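Local coordinates for protein beta-glucuronidase (uncultured Clostridium sp., PDB 6U7J) that hydrolyses beta-D-glucuronides as a gut-microbial family 2 glycoside hydrolase, and probably frees estrogens from their glucuronide conjugates, at residues G26-K31 with Y79-A84; Y108-E113 with G135-T140; W257-A262 with F292-K297; E454-S459 with E496-P501; V465-Y470 with T489-W494. All blocks are in the same frame, centred on the assembly; numbering follows the deposited sequence.

Contact 1 of 5, residues G26-K31 with Y79-A84; sequences GIWKFK and YERKFA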
# COMPACT_ATOMS: atom_id res chain seq x y z
N GLY B 26 7.41 -13.16 31.28
CA GLY B 26 6.60 -14.27 30.84
C GLY B 26 5.13 -13.89 30.71
O GLY B 26 4.77 -12.75 30.40
N ILE B 27 4.26 -14.86 30.96
CA ILE B 27 2.83 -14.69 30.79
C ILE B 27 2.20 -14.58 32.18
O ILE B 27 2.41 -15.46 33.02
CB ILE B 27 2.22 -15.85 29.99
CG1 ILE B 27 2.97 -16.05 28.67
CG2 ILE B 27 0.76 -15.63 29.77
CD1 ILE B 27 3.07 -14.81 27.82
N TRP B 28 1.46 -13.50 32.42
CA TRP B 28 0.71 -13.29 33.65
C TRP B 28 -0.78 -13.49 33.40
O TRP B 28 -1.24 -13.51 32.25
CB TRP B 28 0.92 -11.88 34.20
CG TRP B 28 2.32 -11.51 34.62
CD1 TRP B 28 3.49 -11.81 33.99
CD2 TRP B 28 2.67 -10.74 35.78
NE1 TRP B 28 4.55 -11.27 34.68
CE2 TRP B 28 4.07 -10.61 35.79
CE3 TRP B 28 1.93 -10.15 36.81
CZ2 TRP B 28 4.76 -9.92 36.79
CZ3 TRP B 28 2.60 -9.46 37.80
CH2 TRP B 28 4.01 -9.35 37.78
N LYS B 29 -1.54 -13.59 34.48
CA LYS B 29 -2.99 -13.56 34.39
C LYS B 29 -3.47 -12.12 34.50
O LYS B 29 -2.82 -11.29 35.13
CB LYS B 29 -3.64 -14.43 35.47
CG LYS B 29 -3.27 -15.90 35.38
CD LYS B 29 -3.66 -16.44 34.00
CE LYS B 29 -3.26 -17.90 33.79
NZ LYS B 29 -3.95 -18.49 32.59
N PHE B 30 -4.62 -11.84 33.90
CA PHE B 30 -5.03 -10.46 33.66
C PHE B 30 -6.54 -10.37 33.60
O PHE B 30 -7.21 -11.23 33.02
CB PHE B 30 -4.39 -9.96 32.36
CG PHE B 30 -4.81 -8.58 31.93
CD1 PHE B 30 -6.03 -8.37 31.30
CD2 PHE B 30 -3.91 -7.51 32.05
CE1 PHE B 30 -6.39 -7.09 30.86
CE2 PHE B 30 -4.25 -6.25 31.60
CZ PHE B 30 -5.49 -6.03 31.00
N LYS B 31 -7.07 -9.27 34.14
CA LYS B 31 -8.48 -8.97 34.09
C LYS B 31 -8.63 -7.46 34.20
O LYS B 31 -7.89 -6.82 34.95
CB LYS B 31 -9.24 -9.67 35.23
CG LYS B 31 -10.73 -9.46 35.19
CD LYS B 31 -11.47 -10.53 36.01
CE LYS B 31 -11.25 -10.36 37.48
NZ LYS B 31 -12.14 -11.29 38.26
N TYR B 79 -3.22 -7.48 37.11
CA TYR B 79 -2.28 -8.52 36.72
C TYR B 79 -1.98 -9.40 37.92
O TYR B 79 -1.96 -8.92 39.06
CB TYR B 79 -0.95 -7.93 36.26
CG TYR B 79 -0.90 -7.22 34.92
CD1 TYR B 79 -0.23 -7.80 33.84
CD2 TYR B 79 -1.46 -5.96 34.74
CE1 TYR B 79 -0.14 -7.15 32.62
CE2 TYR B 79 -1.36 -5.30 33.51
CZ TYR B 79 -0.71 -5.91 32.46
OH TYR B 79 -0.59 -5.29 31.23
N GLU B 80 -1.67 -10.66 37.66
CA GLU B 80 -1.28 -11.55 38.75
C GLU B 80 -0.36 -12.64 38.24
O GLU B 80 -0.55 -13.15 37.13
CB GLU B 80 -2.51 -12.19 39.40
CG GLU B 80 -2.19 -13.09 40.55
CD GLU B 80 -3.43 -13.38 41.37
OE1 GLU B 80 -3.70 -12.62 42.32
OE2 GLU B 80 -4.16 -14.34 41.02
N ARG B 81 0.63 -12.99 39.05
CA ARG B 81 1.41 -14.20 38.81
C ARG B 81 1.97 -14.70 40.13
O ARG B 81 1.86 -14.05 41.17
CB ARG B 81 2.53 -13.95 37.79
CG ARG B 81 3.70 -13.12 38.30
CD ARG B 81 4.93 -13.31 37.44
NE ARG B 81 5.62 -14.56 37.77
CZ ARG B 81 6.55 -15.14 37.02
NH1 ARG B 81 6.92 -14.60 35.86
NH2 ARG B 81 7.10 -16.26 37.42
N LYS B 82 2.57 -15.89 40.08
CA LYS B 82 3.24 -16.48 41.22
C LYS B 82 4.75 -16.47 41.03
O LYS B 82 5.24 -16.51 39.89
CB LYS B 82 2.72 -17.90 41.45
CG LYS B 82 1.36 -17.86 42.17
CD LYS B 82 0.54 -19.13 42.04
CE LYS B 82 -0.89 -18.89 42.53
NZ LYS B 82 -1.72 -18.09 41.57
N PHE B 83 5.49 -16.36 42.13
CA PHE B 83 6.95 -16.43 42.10
C PHE B 83 7.46 -17.19 43.32
O PHE B 83 6.75 -17.35 44.32
CB PHE B 83 7.61 -15.04 41.99
CG PHE B 83 7.52 -14.19 43.24
CD1 PHE B 83 6.46 -13.33 43.43
CD2 PHE B 83 8.55 -14.21 44.19
CE1 PHE B 83 6.41 -12.52 44.56
CE2 PHE B 83 8.48 -13.42 45.31
CZ PHE B 83 7.41 -12.56 45.49
N ALA B 84 8.70 -17.65 43.22
CA ALA B 84 9.30 -18.49 44.25
C ALA B 84 10.51 -17.79 44.86
O ALA B 84 11.30 -17.18 44.14
CB ALA B 84 9.72 -19.84 43.68
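Two antiparallel strands of the jelly-roll sugar-binding domain meet at 26-31 and 79-84, but they splay, their directions 138° apart, so that backbone pairing is short. K29 and E80 form the hydrogen-bonded pair, K29 N giving to E80 O at 2.9 Å and E80 N to K29 O at 2.8 Å. Toward W28 and R81 the strands draw apart, and there the contact is carried by side chains. W28 contributes a broad indole, and R81 lays its aliphatic stem over one face of it: R81 CG sits 3.5 Å from the centroid of the W28 six-membered ring, almost on the normal. Arginine suits the place because its methylenes pack like a hydrocarbon while its charged end turns off the ring. The chain bends at chi3 (-79°), and NE and NH2 both hold K82 O side-on. Y79 CB meets the same six-membered ring obliquely, 3.7 Å from W28 CE3, and Y79 also touches M55 of strand 53-57 and V143 of strand 135-144. On the sheet face that carries Y79 and F30, the adjacent non-hydrogen-bonded pair, the rings are T-shaped with planes at 89°. F30 is the edge, and its CE2 comes to 3.6 Å from Y79 CE2.

Contact 2 of 5, residues Y108-E113 with G135-T140; sequences YLNGKE and GENRLT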
# COMPACT_ATOMS: atom_id res chain seq x y z
N TYR B 108 0.39 -5.79 45.48
CA TYR B 108 -0.03 -6.66 46.57
C TYR B 108 0.83 -7.91 46.56
O TYR B 108 1.17 -8.43 45.49
CB TYR B 108 -1.51 -7.07 46.45
CG TYR B 108 -2.50 -5.93 46.36
CD1 TYR B 108 -2.78 -5.32 45.14
CD2 TYR B 108 -3.16 -5.46 47.50
CE1 TYR B 108 -3.70 -4.28 45.06
CE2 TYR B 108 -4.07 -4.43 47.43
CZ TYR B 108 -4.34 -3.84 46.20
OH TYR B 108 -5.24 -2.81 46.11
N LEU B 109 1.20 -8.38 47.76
CA LEU B 109 1.97 -9.60 47.93
C LEU B 109 1.21 -10.51 48.87
O LEU B 109 0.97 -10.15 50.03
CB LEU B 109 3.37 -9.31 48.47
CG LEU B 109 4.20 -10.52 48.88
CD1 LEU B 109 4.48 -11.40 47.68
CD2 LEU B 109 5.53 -10.11 49.56
N ASN B 110 0.84 -11.70 48.38
CA ASN B 110 0.05 -12.66 49.15
C ASN B 110 -1.21 -12.01 49.72
O ASN B 110 -1.62 -12.26 50.85
CB ASN B 110 0.91 -13.29 50.25
CG ASN B 110 2.07 -14.07 49.67
OD1 ASN B 110 1.89 -14.82 48.71
ND2 ASN B 110 3.26 -13.88 50.22
N GLY B 111 -1.84 -11.15 48.91
CA GLY B 111 -3.08 -10.50 49.30
C GLY B 111 -2.93 -9.23 50.10
O GLY B 111 -3.95 -8.64 50.46
N LYS B 112 -1.71 -8.77 50.38
CA LYS B 112 -1.50 -7.59 51.21
C LYS B 112 -0.80 -6.51 50.40
O LYS B 112 0.24 -6.75 49.81
CB LYS B 112 -0.66 -7.92 52.45
CG LYS B 112 -1.08 -9.19 53.19
CD LYS B 112 -0.03 -9.52 54.26
CE LYS B 112 1.00 -10.57 53.76
NZ LYS B 112 2.11 -10.01 52.89
N GLU B 113 -1.37 -5.30 50.43
CA GLU B 113 -0.78 -4.16 49.74
C GLU B 113 0.58 -3.81 50.32
O GLU B 113 0.68 -3.49 51.51
CB GLU B 113 -1.71 -2.96 49.85
CG GLU B 113 -1.09 -1.72 49.26
CD GLU B 113 -2.03 -0.53 49.29
OE1 GLU B 113 -3.26 -0.72 49.25
OE2 GLU B 113 -1.52 0.61 49.35
N GLY B 135 9.60 -20.44 49.01
CA GLY B 135 8.70 -21.08 48.07
C GLY B 135 7.72 -20.11 47.45
O GLY B 135 8.05 -18.94 47.21
N GLU B 136 6.49 -20.58 47.23
CA GLU B 136 5.53 -19.91 46.37
C GLU B 136 4.95 -18.65 47.02
O GLU B 136 4.61 -18.64 48.21
CB GLU B 136 4.40 -20.88 46.03
CG GLU B 136 3.23 -20.28 45.32
CD GLU B 136 2.64 -21.22 44.29
OE1 GLU B 136 3.38 -21.67 43.38
OE2 GLU B 136 1.43 -21.51 44.39
N ASN B 137 4.86 -17.58 46.23
CA ASN B 137 4.20 -16.33 46.61
C ASN B 137 3.25 -15.90 45.48
O ASN B 137 3.40 -16.32 44.33
CB ASN B 137 5.22 -15.21 46.89
CG ASN B 137 6.06 -15.47 48.14
OD1 ASN B 137 5.82 -14.89 49.19
ND2 ASN B 137 7.04 -16.36 48.02
N ARG B 138 2.27 -15.06 45.82
CA ARG B 138 1.33 -14.53 44.85
C ARG B 138 1.55 -13.04 44.72
O ARG B 138 1.57 -12.32 45.72
CB ARG B 138 -0.12 -14.82 45.24
CG ARG B 138 -1.15 -14.28 44.24
CD ARG B 138 -2.54 -14.93 44.40
NE ARG B 138 -3.10 -14.69 45.73
CZ ARG B 138 -3.75 -13.59 46.07
NH1 ARG B 138 -3.95 -12.63 45.17
NH2 ARG B 138 -4.20 -13.43 47.31
N LEU B 139 1.71 -12.58 43.48
CA LEU B 139 1.99 -11.18 43.19
C LEU B 139 0.83 -10.63 42.36
O LEU B 139 0.55 -11.15 41.27
CB LEU B 139 3.33 -11.03 42.45
CG LEU B 139 3.68 -9.61 41.98
CD1 LEU B 139 3.62 -8.61 43.14
CD2 LEU B 139 5.06 -9.58 41.31
N THR B 140 0.15 -9.61 42.89
CA THR B 140 -0.98 -8.99 42.23
C THR B 140 -0.66 -7.52 42.03
O THR B 140 -0.25 -6.85 42.98
CB THR B 140 -2.27 -9.15 43.06
OG1 THR B 140 -2.37 -10.50 43.54
CG2 THR B 140 -3.52 -8.79 42.21
O HOH W 1 -4.24 -14.49 50.62
O HOH W 2 -1.30 -10.95 46.18
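N110 has its CG anti to the carbonyl carbon (chi1 -63°) and its amide twisted by chi2 of -44°, which folds the carboxamide back to 135-140 although its CB points away. It stands with G111 at the corners of a type I' turn from L109 to K112, the tight two-residue beta hairpin of the sugar-binding jelly roll. Both corners need positive phi, which asparagine tolerates well and glycine readily adopts. The first arm of the hairpin, strand 104-109, pairs antiparallel with 135-140: Y108 N gives to T140 O at 2.8 Å, and T140 N returns a bond to Y108 O. Where the strand ends, N110 carries the pairing one step further. Its N reaches R138 O at 2.8 Å in a nearly straight bond (178°), and N110 OD1 accepts R138 N at 2.9 Å, standing in for a backbone carbonyl. The other end of the amide, N110 ND2, lies on a lone pair of N137 OD1 at 2.9 Å; N137 ND2 bonds N133 O. Water 2 links G111 N, at 2.8 Å, with R138 O and T140 OG1. The charged end of R138 is paired with E80, which also holds T140 OG1. On the face shared with L139, L109 swings its tip toward 135-140, L109 CD1 lying 4.0 Å from N137 CB.

Contact 3 of 5, residues W257-A262 with F292-K297; sequences WQPGSA and FLINGK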
# COMPACT_ATOMS: atom_id res chain seq x y z
N TRP B 257 35.33 9.41 27.17
CA TRP B 257 34.09 8.95 26.55
C TRP B 257 33.75 9.92 25.43
O TRP B 257 33.49 11.11 25.69
CB TRP B 257 32.98 8.84 27.59
CG TRP B 257 31.71 8.21 27.06
CD1 TRP B 257 31.34 6.90 27.15
CD2 TRP B 257 30.65 8.87 26.36
NE1 TRP B 257 30.12 6.70 26.57
CE2 TRP B 257 29.67 7.90 26.07
CE3 TRP B 257 30.43 10.19 25.95
CZ2 TRP B 257 28.50 8.20 25.39
CZ3 TRP B 257 29.26 10.49 25.28
CH2 TRP B 257 28.31 9.50 25.00
N GLN B 258 33.78 9.44 24.19
CA GLN B 258 33.56 10.34 23.08
C GLN B 258 32.29 9.96 22.33
O GLN B 258 31.97 8.77 22.20
CB GLN B 258 34.75 10.31 22.10
CG GLN B 258 36.09 10.69 22.73
CD GLN B 258 36.35 12.20 22.75
OE1 GLN B 258 35.42 13.02 22.63
NE2 GLN B 258 37.62 12.57 22.91
N PRO B 259 31.54 10.95 21.83
CA PRO B 259 30.44 10.66 20.90
C PRO B 259 30.95 9.78 19.77
O PRO B 259 31.98 10.06 19.16
CB PRO B 259 30.02 12.05 20.40
CG PRO B 259 30.50 13.00 21.47
CD PRO B 259 31.75 12.40 22.02
N GLY B 260 30.23 8.69 19.50
CA GLY B 260 30.64 7.76 18.47
C GLY B 260 31.78 6.84 18.85
O GLY B 260 32.08 5.90 18.09
N SER B 261 32.43 7.05 20.01
CA SER B 261 33.58 6.21 20.40
C SER B 261 33.62 6.12 21.93
O SER B 261 34.44 6.76 22.60
CB SER B 261 34.90 6.74 19.85
OG SER B 261 35.96 5.90 20.28
N ALA B 262 32.76 5.28 22.48
CA ALA B 262 32.59 5.21 23.93
C ALA B 262 33.79 4.54 24.60
O ALA B 262 34.39 3.61 24.06
CB ALA B 262 31.31 4.44 24.26
N PHE B 292 28.12 23.77 21.59
CA PHE B 292 27.87 22.76 22.61
C PHE B 292 29.12 21.90 22.58
O PHE B 292 29.33 21.14 21.63
CB PHE B 292 26.60 21.97 22.29
CG PHE B 292 26.11 21.12 23.43
CD1 PHE B 292 26.80 19.98 23.80
CD2 PHE B 292 24.95 21.45 24.11
CE1 PHE B 292 26.35 19.19 24.86
CE2 PHE B 292 24.50 20.66 25.17
CZ PHE B 292 25.20 19.54 25.54
N LEU B 293 29.97 22.05 23.59
CA LEU B 293 31.29 21.43 23.57
C LEU B 293 31.29 20.19 24.44
O LEU B 293 30.87 20.24 25.60
CB LEU B 293 32.36 22.42 24.04
CG LEU B 293 32.45 23.75 23.31
CD1 LEU B 293 33.55 24.61 23.93
CD2 LEU B 293 32.73 23.53 21.83
N ILE B 294 31.78 19.09 23.89
CA ILE B 294 31.94 17.83 24.61
C ILE B 294 33.40 17.46 24.50
O ILE B 294 33.93 17.32 23.39
CB ILE B 294 31.04 16.72 24.04
CG1 ILE B 294 29.57 17.05 24.28
CG2 ILE B 294 31.40 15.37 24.65
CD1 ILE B 294 28.63 16.23 23.42
N ASN B 295 34.06 17.30 25.65
CA ASN B 295 35.51 17.11 25.67
C ASN B 295 36.20 18.20 24.87
O ASN B 295 37.11 17.94 24.07
CB ASN B 295 35.87 15.72 25.16
CG ASN B 295 35.33 14.63 26.05
OD1 ASN B 295 35.27 14.80 27.26
ND2 ASN B 295 34.93 13.51 25.46
N GLY B 296 35.73 19.44 25.05
CA GLY B 296 36.34 20.61 24.44
C GLY B 296 36.10 20.79 22.96
O GLY B 296 36.62 21.75 22.39
N LYS B 297 35.33 19.91 22.31
CA LYS B 297 35.16 20.05 20.87
C LYS B 297 33.69 20.23 20.51
O LYS B 297 32.81 19.64 21.16
CB LYS B 297 35.76 18.84 20.13
CG LYS B 297 37.19 18.52 20.58
CD LYS B 297 37.67 17.13 20.18
CE LYS B 297 37.24 16.08 21.20
NZ LYS B 297 38.26 15.73 22.25
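N295 ND2 is the heart of a junction between two beta turns, one in the immunoglobulin-like domain and one at the start of the TIM-barrel domain. It gives hydrogen bonds to W257 O at 2.8 Å and to Q258 OE1 at 2.9 Å, both acceptors lying in the plane of its amide. The Q258 amide stands nearly perpendicular (89°), so its OE1 is met from above its own plane. Beside these polar bonds P259 and I294 slide past each other in opposite directions, with P259 CD 4.0 Å from I294 CG2. Asparagine suits the spot twice: it accepts the positive phi of the first corner of the type I' turn I294-K297, and its OD1 still takes T284 N. Further out, P259 and G260 are the classic corner pair of the type II turn Q258-S261, and W257 NE1 is fixed to D353 O. In the other segment K297 curls back so that its NZ bonds N295 O at 3.1 Å, on a lone pair.

Contact 4 of 5, residues E454-S459 with E496-P501; sequences EEDKIS and EKYGKP. Unlike the reference sequence in segment 454-459: E455 (reference Asp).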
# COMPACT_ATOMS: atom_id res chain seq x y z
N GLU B 454 7.70 35.63 20.31
CA GLU B 454 7.31 36.87 20.97
C GLU B 454 6.58 36.61 22.28
O GLU B 454 6.69 37.41 23.22
CB GLU B 454 6.42 37.70 20.04
CG GLU B 454 7.07 38.02 18.71
CD GLU B 454 6.79 36.96 17.65
OE1 GLU B 454 6.17 35.93 18.00
OE2 GLU B 454 7.18 37.16 16.48
N GLU B 455 5.85 35.50 22.38
CA GLU B 455 5.02 35.25 23.55
C GLU B 455 5.67 34.36 24.60
O GLU B 455 5.18 34.32 25.73
CB GLU B 455 3.69 34.63 23.11
CG GLU B 455 3.01 35.40 21.99
CD GLU B 455 1.58 35.78 22.33
OE1 GLU B 455 0.78 35.93 21.39
OE2 GLU B 455 1.26 35.91 23.54
N ASP B 456 6.74 33.65 24.26
CA ASP B 456 7.36 32.76 25.23
C ASP B 456 7.83 33.54 26.45
O ASP B 456 8.28 34.69 26.34
CB ASP B 456 8.57 32.02 24.63
CG ASP B 456 9.28 31.16 25.67
OD1 ASP B 456 8.58 30.40 26.37
OD2 ASP B 456 10.52 31.27 25.83
N LYS B 457 7.74 32.90 27.61
CA LYS B 457 8.12 33.56 28.85
C LYS B 457 9.03 32.72 29.73
O LYS B 457 9.27 33.11 30.88
CB LYS B 457 6.87 33.98 29.62
CG LYS B 457 6.17 35.18 28.96
CD LYS B 457 4.84 35.50 29.60
CE LYS B 457 4.10 36.54 28.80
NZ LYS B 457 3.84 36.06 27.40
N ILE B 458 9.59 31.60 29.24
CA ILE B 458 10.35 30.72 30.12
C ILE B 458 11.73 30.34 29.58
O ILE B 458 12.58 29.86 30.34
CB ILE B 458 9.55 29.44 30.44
CG1 ILE B 458 9.49 28.50 29.23
CG2 ILE B 458 8.16 29.77 30.96
CD1 ILE B 458 9.03 27.07 29.60
N SER B 459 11.99 30.56 28.29
CA SER B 459 13.24 30.03 27.74
C SER B 459 14.47 30.74 28.29
O SER B 459 15.57 30.19 28.19
CB SER B 459 13.25 30.11 26.21
OG SER B 459 12.45 29.07 25.66
N GLU B 496 18.03 36.13 18.72
CA GLU B 496 18.12 37.51 19.16
C GLU B 496 17.45 37.70 20.52
O GLU B 496 17.95 38.46 21.36
CB GLU B 496 17.51 38.44 18.10
CG GLU B 496 18.49 38.82 17.00
CD GLU B 496 17.84 39.55 15.83
OE1 GLU B 496 16.59 39.63 15.80
OE2 GLU B 496 18.58 40.05 14.95
N LYS B 497 16.35 36.99 20.77
CA LYS B 497 15.58 37.22 21.99
C LYS B 497 16.29 36.67 23.23
O LYS B 497 16.20 37.27 24.31
CB LYS B 497 14.18 36.61 21.87
CG LYS B 497 13.38 36.68 23.16
CD LYS B 497 11.87 36.50 22.96
CE LYS B 497 11.13 36.86 24.24
NZ LYS B 497 9.84 36.15 24.39
N TYR B 498 17.00 35.55 23.10
CA TYR B 498 17.57 34.87 24.26
C TYR B 498 19.08 34.70 24.22
O TYR B 498 19.67 34.42 25.27
CB TYR B 498 16.94 33.47 24.44
CG TYR B 498 15.46 33.51 24.72
CD1 TYR B 498 14.98 33.86 25.97
CD2 TYR B 498 14.54 33.21 23.73
CE1 TYR B 498 13.62 33.91 26.23
CE2 TYR B 498 13.17 33.25 23.98
CZ TYR B 498 12.72 33.60 25.24
OH TYR B 498 11.38 33.65 25.51
N GLY B 499 19.72 34.83 23.06
CA GLY B 499 21.16 34.83 23.04
C GLY B 499 21.81 33.49 23.29
O GLY B 499 22.98 33.44 23.67
N LYS B 500 21.09 32.39 23.08
CA LYS B 500 21.57 31.05 23.36
C LYS B 500 21.65 30.23 22.07
O LYS B 500 21.00 30.57 21.07
CB LYS B 500 20.64 30.36 24.37
CG LYS B 500 20.71 30.97 25.78
CD LYS B 500 19.46 30.62 26.57
CE LYS B 500 19.23 31.59 27.73
NZ LYS B 500 20.26 31.41 28.78
N PRO B 501 22.43 29.15 22.06
CA PRO B 501 22.37 28.21 20.93
C PRO B 501 20.99 27.60 20.81
O PRO B 501 20.25 27.46 21.79
CB PRO B 501 23.42 27.15 21.28
CG PRO B 501 24.25 27.73 22.38
CD PRO B 501 23.38 28.71 23.10
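Y498 OH lies only 2.6 Å from D456 OD2, in a knot of polar groups that also takes in the amine of its own neighbour, K497. The K497 chain runs extended beyond CG alongside the tyrosine, so that NZ gives to D456 O at 2.9 Å, on a lone pair, and to Y498 OH at 3.1 Å. V453 O is a further acceptor for the same amine. A long, flexible lysine fits here, since it reaches the carbonyls from an exposed helix end, and its nearby charge may help to keep D456 ionised. The Y498 ring is held between two aliphatic groups: S459 CB makes a CH-pi contact over one face, 3.8 Å from the ring centroid, while K497 CG lies over the opposite face. The small serine allows that close approach. D456, its CG anti to the backbone N (chi1 176°), fastens its own loop, taking I458 N on OD1 at 3.3 Å and S459 N on OD2 at 3.0 Å, while S420 OG also bonds OD1. G499 ends the helix with positive phi, a natural glycine position. Thus an Asx turn in the loop 454-459 docks on the C-terminal end of a TIM-barrel helix.

Contact 5 of 5, residues V465-Y470 with T489-W494; sequences VCINRY and TDLIKW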
# COMPACT_ATOMS: atom_id res chain seq x y z
N VAL B 465 18.11 26.72 23.79
CA VAL B 465 16.74 26.94 23.33
C VAL B 465 16.39 25.87 22.30
O VAL B 465 17.14 25.65 21.33
CB VAL B 465 16.58 28.35 22.74
CG1 VAL B 465 15.21 28.50 22.07
CG2 VAL B 465 16.76 29.39 23.82
N CYS B 466 15.26 25.21 22.52
CA CYS B 466 14.81 24.08 21.70
C CYS B 466 13.43 24.43 21.15
O CYS B 466 12.52 24.73 21.93
CB CYS B 466 14.75 22.81 22.55
SG CYS B 466 16.38 22.13 22.96
N ILE B 467 13.28 24.40 19.83
CA ILE B 467 12.01 24.78 19.21
C ILE B 467 11.50 23.65 18.33
O ILE B 467 12.26 22.98 17.62
CB ILE B 467 12.12 26.10 18.41
CG1 ILE B 467 13.00 25.92 17.15
CG2 ILE B 467 12.68 27.21 19.29
CD1 ILE B 467 13.04 27.14 16.26
N ASN B 468 10.19 23.42 18.41
CA ASN B 468 9.47 22.47 17.57
C ASN B 468 8.76 23.27 16.48
O ASN B 468 7.86 24.07 16.77
CB ASN B 468 8.46 21.67 18.38
CG ASN B 468 9.12 20.69 19.36
OD1 ASN B 468 10.34 20.52 19.36
ND2 ASN B 468 8.31 20.03 20.18
N ARG B 469 9.15 23.06 15.23
CA ARG B 469 8.71 23.94 14.15
C ARG B 469 8.37 23.11 12.94
O ARG B 469 9.18 22.29 12.50
CB ARG B 469 9.80 24.96 13.80
CG ARG B 469 9.83 26.17 14.75
CD ARG B 469 8.50 26.88 14.71
NE ARG B 469 8.38 27.99 15.64
CZ ARG B 469 7.68 27.93 16.77
NH1 ARG B 469 7.07 26.80 17.12
NH2 ARG B 469 7.57 29.01 17.55
N TYR B 470 7.18 23.32 12.39
CA TYR B 470 6.64 22.51 11.31
C TYR B 470 6.20 23.40 10.16
O TYR B 470 5.07 23.32 9.66
CB TYR B 470 5.49 21.66 11.81
CG TYR B 470 5.89 20.60 12.79
CD1 TYR B 470 6.31 19.36 12.35
CD2 TYR B 470 5.83 20.82 14.17
CE1 TYR B 470 6.65 18.36 13.22
CE2 TYR B 470 6.17 19.82 15.07
CZ TYR B 470 6.58 18.59 14.58
OH TYR B 470 6.94 17.58 15.43
N THR B 489 13.81 33.07 9.39
CA THR B 489 13.33 34.23 10.13
C THR B 489 13.03 33.86 11.58
O THR B 489 13.42 34.58 12.51
CB THR B 489 12.08 34.80 9.46
OG1 THR B 489 12.42 35.33 8.18
CG2 THR B 489 11.46 35.89 10.32
N ASP B 490 12.34 32.74 11.79
CA ASP B 490 12.01 32.35 13.16
C ASP B 490 13.27 32.02 13.95
O ASP B 490 13.42 32.45 15.10
CB ASP B 490 11.03 31.18 13.15
CG ASP B 490 10.26 31.05 14.46
OD1 ASP B 490 9.53 32.00 14.81
OD2 ASP B 490 10.40 30.01 15.13
N LEU B 491 14.20 31.28 13.35
CA LEU B 491 15.44 30.94 14.02
C LEU B 491 16.15 32.19 14.51
O LEU B 491 16.66 32.23 15.65
CB LEU B 491 16.36 30.18 13.06
CG LEU B 491 16.02 28.73 12.76
CD1 LEU B 491 16.99 28.19 11.71
CD2 LEU B 491 16.09 27.92 14.05
N ILE B 492 16.20 33.23 13.68
CA ILE B 492 16.96 34.42 14.04
C ILE B 492 16.27 35.18 15.17
O ILE B 492 16.93 35.72 16.06
CB ILE B 492 17.19 35.30 12.79
CG1 ILE B 492 18.12 34.58 11.81
CG2 ILE B 492 17.82 36.63 13.19
CD1 ILE B 492 18.25 35.28 10.47
N LYS B 493 14.93 35.20 15.17
CA LYS B 493 14.20 35.83 16.27
C LYS B 493 14.46 35.11 17.60
O LYS B 493 14.61 35.77 18.64
CB LYS B 493 12.70 35.87 15.96
CG LYS B 493 12.38 36.75 14.75
CD LYS B 493 10.92 37.18 14.67
CE LYS B 493 10.00 35.99 14.49
NZ LYS B 493 8.63 36.39 14.04
N TRP B 494 14.52 33.78 17.59
CA TRP B 494 14.79 33.04 18.84
C TRP B 494 16.20 33.34 19.35
O TRP B 494 16.43 33.45 20.56
CB TRP B 494 14.62 31.53 18.63
CG TRP B 494 13.18 31.05 18.57
CD1 TRP B 494 12.47 30.74 17.46
CD2 TRP B 494 12.30 30.83 19.69
NE1 TRP B 494 11.20 30.34 17.80
CE2 TRP B 494 11.07 30.39 19.16
CE3 TRP B 494 12.44 30.98 21.07
CZ2 TRP B 494 9.98 30.08 19.98
CZ3 TRP B 494 11.35 30.67 21.88
CH2 TRP B 494 10.14 30.23 21.33
O HOH W 3 8.04 31.84 16.72
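I467 takes the crowded chi1 position (68°), with CG1 between backbone N and carbonyl carbon, and this sends both its branches to the helix. CG2 sits over the indole of W494, 3.6 Å from the centroid of the five-membered ring, and I467 CD1 comes 3.8 Å from L491 CD2. A beta-branched residue serves well here, since one side chain can cover two helix residues. V465, two places earlier on the same face of the strand, puts CG1 3.9 Å from W494 CE3, so V465 and I467 give the helix an apolar strand face to pack on. After the strand, R469 bends at chi2 (-59°), which brings NE to D490 OD2 at 2.9 Å in a salt bridge, and NH1 back to N468 O. The same D490 OD2 accepts W494 NE1 at 2.8 Å, one helical turn on, within the indole plane. D490, its CG anti to the backbone N, thus fixes the rotation of the tryptophan that the strand packs against. Water 3 joins R469 NH2 to D490 OD1, and N450 O and V451 O take further arginine N-H groups. In this beta-alpha-beta unit of the barrel, a buried carboxylate gripped by a guanidinium and an indole N-H probably stays ionised.

From the N terminus, contact 1 closes a loop of 47 residues by joining strands 20-32 and 76-85, and contact 2 opens after it has closed, spanning 21 residues to bring the 104-118 hairpin to strand 135-144. The two abut in one sheet, because strands 76-85 and 135-144 are neighbours: R81 O and F83 O probably bond L139 N and N137 N. Contact 3, about 44 Å from contact 1 between centres, follows in series, spans 29 residues and ties the immunoglobulin-like domain to the TIM-barrel domain. Contact 4 then closes a loop of 36 residues, and contact 5, spanning 18, is nested inside it. Both use helix 480-498, and a salt bridge from E454 to K493 joins them directly.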